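Local coordinates for glyoxalase family protein (Bacillus cereus, PDB 1ZSW), which is of unknown function but binds a zinc ion and belongs to the glyoxalase (vicinal oxygen chelate) family of metalloproteins, at residues A[118-130]-A[141-153]. Sequence-based numbering, arbitrary orientation.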
loop_
_atom_site.group_PDB
_atom_site.type_symbol
_atom_site.label_atom_id
_atom_site.label_comp_id
_atom_site.label_asym_id
_atom_site.label_seq_id
_atom_site.Cartn_x
_atom_site.Cartn_y
_atom_site.Cartn_z
ATOM N N TRP A 118 -4.343 -15.689 13.893
ATOM C CA TRP A 118 -4.052 -15.780 12.470
ATOM C C TRP A 118 -3.417 -17.067 11.990
ATOM O O TRP A 118 -3.780 -17.602 10.940
ATOM C CB TRP A 118 -3.251 -14.535 12.039
ATOM C CG TRP A 118 -4.221 -13.338 11.916
ATOM C CD1 TRP A 118 -4.300 -12.256 12.718
ATOM C CD2 TRP A 118 -5.197 -13.179 10.898
ATOM N NE1 TRP A 118 -5.346 -11.425 12.285
ATOM C CE2 TRP A 118 -5.885 -11.976 11.162
ATOM C CE3 TRP A 118 -5.592 -13.969 9.808
ATOM C CZ2 TRP A 118 -6.945 -11.517 10.340
ATOM C CZ3 TRP A 118 -6.635 -13.511 8.971
ATOM C CH2 TRP A 118 -7.311 -12.306 9.284
ATOM N N LYS A 119 -2.482 -17.601 12.782
ATOM C CA LYS A 119 -1.900 -18.895 12.465
ATOM C C LYS A 119 -2.994 -19.957 12.357
ATOM O O LYS A 119 -3.026 -20.703 11.381
ATOM C CB LYS A 119 -0.839 -19.298 13.510
ATOM C CG LYS A 119 -0.043 -20.533 13.085
ATOM C CD LYS A 119 1.408 -20.433 13.496
ATOM C CE LYS A 119 2.277 -21.331 12.609
ATOM N NZ LYS A 119 1.859 -22.763 12.688
ATOM N N GLU A 120 -3.899 -20.029 13.336
ATOM C CA GLU A 120 -4.989 -21.020 13.235
ATOM C C GLU A 120 -5.888 -20.772 12.025
ATOM O O GLU A 120 -6.250 -21.708 11.304
ATOM C CB GLU A 120 -5.804 -21.130 14.531
ATOM C CG GLU A 120 -7.133 -21.913 14.400
ATOM C CD GLU A 120 -6.974 -23.362 13.934
ATOM O OE1 GLU A 120 -5.996 -24.038 14.334
ATOM O OE2 GLU A 120 -7.854 -23.828 13.174
ATOM N N ARG A 121 -6.219 -19.505 11.777
ATOM C CA ARG A 121 -7.064 -19.171 10.635
ATOM C C ARG A 121 -6.432 -19.554 9.290
ATOM O O ARG A 121 -7.102 -20.043 8.390
ATOM C CB ARG A 121 -7.394 -17.667 10.660
ATOM C CG ARG A 121 -8.471 -17.271 9.638
ATOM C CD ARG A 121 -9.065 -15.897 9.983
ATOM N NE ARG A 121 -10.112 -15.554 9.007
ATOM C CZ ARG A 121 -11.383 -15.922 9.117
ATOM N NH1 ARG A 121 -12.258 -15.570 8.180
ATOM N NH2 ARG A 121 -11.775 -16.666 10.160
ATOM N N PHE A 122 -5.126 -19.326 9.165
ATOM C CA PHE A 122 -4.397 -19.696 7.972
ATOM C C PHE A 122 -4.382 -21.220 7.782
ATOM O O PHE A 122 -4.473 -21.706 6.647
ATOM C CB PHE A 122 -2.962 -19.143 8.032
ATOM C CG PHE A 122 -2.864 -17.634 7.827
ATOM C CD1 PHE A 122 -1.731 -16.941 8.239
ATOM C CD2 PHE A 122 -3.899 -16.920 7.212
ATOM C CE1 PHE A 122 -1.600 -15.541 8.058
ATOM C CE2 PHE A 122 -3.790 -15.524 7.024
ATOM C CZ PHE A 122 -2.644 -14.839 7.441
ATOM N N GLU A 123 -4.264 -21.958 8.887
ATOM C CA GLU A 123 -4.326 -23.423 8.835
ATOM C C GLU A 123 -5.692 -23.824 8.284
ATOM O O GLU A 123 -5.796 -24.574 7.308
ATOM C CB GLU A 123 -4.116 -24.028 10.229
ATOM C CG GLU A 123 -2.698 -23.884 10.795
ATOM C CD GLU A 123 -2.622 -24.204 12.284
ATOM O OE1 GLU A 123 -3.614 -24.729 12.838
ATOM O OE2 GLU A 123 -1.578 -23.915 12.903
ATOM N N LYS A 124 -6.741 -23.268 8.890
ATOM C CA LYS A 124 -8.115 -23.552 8.501
ATOM C C LYS A 124 -8.393 -23.283 7.013
ATOM O O LYS A 124 -9.065 -24.059 6.335
ATOM C CB LYS A 124 -9.079 -22.745 9.376
ATOM C CG LYS A 124 -10.544 -22.794 8.927
ATOM C CD LYS A 124 -11.127 -24.210 8.982
ATOM C CE LYS A 124 -11.331 -24.681 10.416
ATOM N NZ LYS A 124 -12.039 -23.645 11.226
ATOM N N PHE A 125 -7.859 -22.182 6.499
ATOM C CA PHE A 125 -8.118 -21.807 5.128
ATOM C C PHE A 125 -7.048 -22.224 4.123
ATOM O O PHE A 125 -7.107 -21.826 2.952
ATOM C CB PHE A 125 -8.362 -20.297 5.049
ATOM C CG PHE A 125 -9.733 -19.891 5.503
ATOM C CD1 PHE A 125 -9.944 -19.501 6.815
ATOM C CD2 PHE A 125 -10.805 -19.898 4.618
ATOM C CE1 PHE A 125 -11.206 -19.122 7.241
ATOM C CE2 PHE A 125 -12.075 -19.518 5.033
ATOM C CZ PHE A 125 -12.274 -19.127 6.336
ATOM N N ASP A 126 -6.098 -23.050 4.572
ATOM C CA ASP A 126 -5.019 -23.546 3.720
ATOM C C ASP A 126 -4.200 -22.432 3.063
ATOM O O ASP A 126 -3.777 -22.539 1.904
ATOM C CB ASP A 126 -5.542 -24.533 2.672
ATOM C CG ASP A 126 -6.006 -25.842 3.289
ATOM O OD1 ASP A 126 -5.348 -26.331 4.243
ATOM O OD2 ASP A 126 -7.033 -26.379 2.813
ATOM N N VAL A 127 -3.975 -21.379 3.831
ATOM C CA VAL A 127 -3.119 -20.292 3.407
ATOM C C VAL A 127 -1.676 -20.659 3.702
ATOM O O VAL A 127 -1.348 -21.064 4.828
ATOM C CB VAL A 127 -3.447 -19.001 4.197
ATOM C CG1 VAL A 127 -2.520 -17.856 3.740
ATOM C CG2 VAL A 127 -4.937 -18.637 4.007
ATOM N N LYS A 128 -0.814 -20.470 2.710
ATOM C CA LYS A 128 0.629 -20.598 2.907
ATOM C C LYS A 128 1.130 -19.628 3.964
ATOM O O LYS A 128 0.878 -18.422 3.882
ATOM C CB LYS A 128 1.354 -20.423 1.571
ATOM C CG LYS A 128 2.878 -20.466 1.674
ATOM C CD LYS A 128 3.496 -20.621 0.287
ATOM C CE LYS A 128 5.008 -20.388 0.311
ATOM N NZ LYS A 128 5.749 -21.519 0.907
ATOM N N HIS A 129 1.826 -20.128 4.985
ATOM C CA HIS A 129 2.275 -19.262 6.077
ATOM C C HIS A 129 3.468 -19.858 6.785
ATOM O O HIS A 129 3.694 -21.075 6.713
ATOM C CB HIS A 129 1.164 -19.004 7.101
ATOM C CG HIS A 129 0.725 -20.236 7.832
ATOM N ND1 HIS A 129 -0.053 -21.197 7.241
ATOM C CD2 HIS A 129 0.974 -20.670 9.088
ATOM C CE1 HIS A 129 -0.280 -22.176 8.101
ATOM N NE2 HIS A 129 0.330 -21.879 9.233
ATOM N N SER A 130 4.203 -18.985 7.458
ATOM C CA SER A 130 5.436 -19.313 8.163
ATOM C C SER A 130 5.105 -19.764 9.572
ATOM O O SER A 130 3.933 -19.888 9.947
ATOM C CB SER A 130 6.348 -18.078 8.179
ATOM O OG SER A 130 5.952 -17.087 9.139
ATOM N N LEU A 141 4.289 -12.968 11.417
ATOM C CA LEU A 141 3.913 -14.202 10.770
ATOM C C LEU A 141 3.829 -13.949 9.294
ATOM O O LEU A 141 2.993 -13.143 8.858
ATOM C CB LEU A 141 2.546 -14.705 11.297
ATOM C CG LEU A 141 1.950 -16.020 10.807
ATOM C CD1 LEU A 141 2.750 -17.266 11.271
ATOM C CD2 LEU A 141 0.486 -16.137 11.290
ATOM N N GLN A 142 4.713 -14.578 8.537
ATOM C CA GLN A 142 4.720 -14.407 7.089
ATOM C C GLN A 142 3.666 -15.260 6.422
ATOM O O GLN A 142 3.364 -16.364 6.858
ATOM C CB GLN A 142 6.095 -14.757 6.490
ATOM C CG GLN A 142 7.191 -13.806 6.881
ATOM C CD GLN A 142 8.553 -14.282 6.390
ATOM O OE1 GLN A 142 8.652 -15.143 5.516
ATOM N NE2 GLN A 142 9.602 -13.726 6.962
ATOM N N PHE A 143 3.067 -14.754 5.348
ATOM C CA PHE A 143 2.141 -15.579 4.579
ATOM C C PHE A 143 2.088 -15.129 3.106
ATOM O O PHE A 143 2.700 -14.124 2.749
ATOM C CB PHE A 143 0.734 -15.583 5.227
ATOM C CG PHE A 143 0.008 -14.250 5.164
ATOM C CD1 PHE A 143 -1.016 -14.084 4.253
ATOM C CD2 PHE A 143 0.303 -13.233 6.050
ATOM C CE1 PHE A 143 -1.745 -12.878 4.213
ATOM C CE2 PHE A 143 -0.398 -11.995 6.013
ATOM C CZ PHE A 143 -1.435 -11.849 5.090
ATOM N N GLU A 144 1.444 -15.909 2.255
ATOM C CA GLU A 144 1.298 -15.584 0.832
ATOM C C GLU A 144 -0.114 -15.850 0.373
ATOM O O GLU A 144 -0.773 -16.779 0.863
ATOM C CB GLU A 144 2.240 -16.428 -0.020
ATOM C CG GLU A 144 3.679 -16.258 0.287
ATOM C CD GLU A 144 4.608 -16.967 -0.713
ATOM O OE1 GLU A 144 4.169 -17.452 -1.776
ATOM O OE2 GLU A 144 5.800 -16.996 -0.394
ATOM N N ASP A 145 -0.584 -15.080 -0.600
ATOM C CA ASP A 145 -1.805 -15.458 -1.266
ATOM C C ASP A 145 -1.528 -16.504 -2.340
ATOM O O ASP A 145 -0.361 -16.885 -2.578
ATOM C CB ASP A 145 -2.647 -14.247 -1.749
ATOM C CG ASP A 145 -2.130 -13.602 -2.990
ATOM O OD1 ASP A 145 -1.208 -14.128 -3.663
ATOM O OD2 ASP A 145 -2.683 -12.510 -3.318
ATOM N N ALA A 146 -2.580 -16.980 -2.986
ATOM C CA ALA A 146 -2.446 -18.045 -3.988
ATOM C C ALA A 146 -1.667 -17.648 -5.250
ATOM O O ALA A 146 -1.252 -18.514 -6.036
ATOM C CB ALA A 146 -3.835 -18.555 -4.379
ATOM N N GLU A 147 -1.482 -16.335 -5.447
ATOM C CA GLU A 147 -0.817 -15.781 -6.627
ATOM C C GLU A 147 0.664 -15.475 -6.383
ATOM O O GLU A 147 1.358 -14.922 -7.260
ATOM C CB GLU A 147 -1.545 -14.494 -7.010
ATOM C CG GLU A 147 -3.027 -14.784 -7.293
ATOM C CD GLU A 147 -3.692 -13.732 -8.137
ATOM O OE1 GLU A 147 -3.892 -13.954 -9.356
ATOM O OE2 GLU A 147 -4.033 -12.699 -7.545
ATOM N N GLY A 148 1.129 -15.781 -5.177
ATOM C CA GLY A 148 2.528 -15.585 -4.846
ATOM C C GLY A 148 2.837 -14.220 -4.258
ATOM O O GLY A 148 3.998 -13.870 -4.109
ATOM N N LEU A 149 1.800 -13.440 -3.958
ATOM C CA LEU A 149 2.035 -12.185 -3.238
ATOM C C LEU A 149 2.469 -12.474 -1.818
ATOM O O LEU A 149 1.795 -13.226 -1.097
ATOM C CB LEU A 149 0.763 -11.295 -3.267
ATOM C CG LEU A 149 0.928 -9.967 -2.489
ATOM C CD1 LEU A 149 1.912 -9.054 -3.174
ATOM C CD2 LEU A 149 -0.459 -9.246 -2.473
ATOM N N ARG A 150 3.563 -11.831 -1.394
ATOM C CA ARG A 150 4.111 -12.043 -0.072
ATOM C C ARG A 150 3.656 -10.964 0.870
ATOM O O ARG A 150 3.801 -9.758 0.553
ATOM C CB ARG A 150 5.656 -12.115 -0.122
ATOM C CG ARG A 150 6.149 -13.348 -0.924
ATOM C CD ARG A 150 7.619 -13.170 -1.311
ATOM N NE ARG A 150 7.747 -12.371 -2.540
ATOM C CZ ARG A 150 8.917 -12.042 -3.088
ATOM N NH1 ARG A 150 10.060 -12.428 -2.517
ATOM N NH2 ARG A 150 8.946 -11.340 -4.207
ATOM N N LEU A 151 3.074 -11.403 2.000
ATOM C CA LEU A 151 2.642 -10.534 3.087
ATOM C C LEU A 151 3.181 -10.952 4.447
ATOM O O LEU A 151 3.700 -12.064 4.597
ATOM C CB LEU A 151 1.082 -10.467 3.141
ATOM C CG LEU A 151 0.393 -10.089 1.827
ATOM C CD1 LEU A 151 -0.137 -11.322 1.123
ATOM C CD2 LEU A 151 -0.780 -9.102 2.098
ATOM N N VAL A 152 3.158 -10.053 5.404
ATOM C CA VAL A 152 3.622 -10.401 6.743
ATOM C C VAL A 152 2.789 -9.676 7.786
ATOM O O VAL A 152 2.606 -8.448 7.713
ATOM C CB VAL A 152 5.154 -10.150 6.911
ATOM C CG1 VAL A 152 5.526 -8.668 6.738
ATOM C CG2 VAL A 152 5.635 -10.618 8.315
ATOM N N LEU A 153 2.247 -10.442 8.739
ATOM C CA LEU A 153 1.565 -9.837 9.856
ATOM C C LEU A 153 2.567 -9.392 10.919
ATOM O O LEU A 153 3.530 -10.136 11.227
ATOM C CB LEU A 153 0.545 -10.802 10.456
ATOM C CG LEU A 153 -0.513 -11.378 9.554
ATOM C CD1 LEU A 153 -1.367 -12.343 10.349
ATOM C CD2 LEU A 153 -1.418 -10.253 8.981
HETATM O O HOH W 1 -1.814 -19.190 0.233
#
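Ser130 N donates to Gln142 O (2.8 Å) and Glu144 N to Lys128 O (3.0 Å), fastening 128-130 antiparallel to the edge of strand 141-144, with His129 and Phe143 a non-hydrogen-bonded pair between them; helix 118-124 runs alongside, its axis 10.4 Å from that of the strand at 24°. A water takes the place of the return bond between Lys128 and Glu144, accepting from Lys128 N and donating to Glu144 O. Ser130 suits the end of the pairing: with chi1 at 77°, OG turns back to accept from Gln142 N at 2.9 Å, as a main-chain carbonyl would.

On the face carrying His129 and Phe143, the helix lays apolar side chains on the hairpin. Phe122 CZ sits over the centre of one face of the Phe143 ring, 3.5 Å from Phe143 CG, with Leu151 CB over the opposite face. Their planes are inclined at 36°, and flat rings cover one another broadly between helix and sheet. Leucine methyls fit closer to the helix backbone: Leu153 CD1 presses on Trp118 CB at 3.3 Å, and Leu141 CD2 reaches the main chain at Lys119. A Schellman motif with Asp126 at positive phi ends the helix and turns the chain toward the strand, where the imidazole of His129 lies against Phe122 CB and donates from ND1 to Val127 O (2.7 Å). On the other face, Lys128 and Glu144 run side by side, their aliphatic stems suited to a solvent-facing edge; their charged ends do not meet, and Glu144 OE1 makes a long, weak ion pair with Arg97.

The contact docks helix 112-124 and its following edge strand onto the hairpin of 138-144 and 150-155, as in a βαβββ module of this family. Leu52 packs on Trp118 and Phe122, and strand 101-109 continues the sheet beyond 150-155.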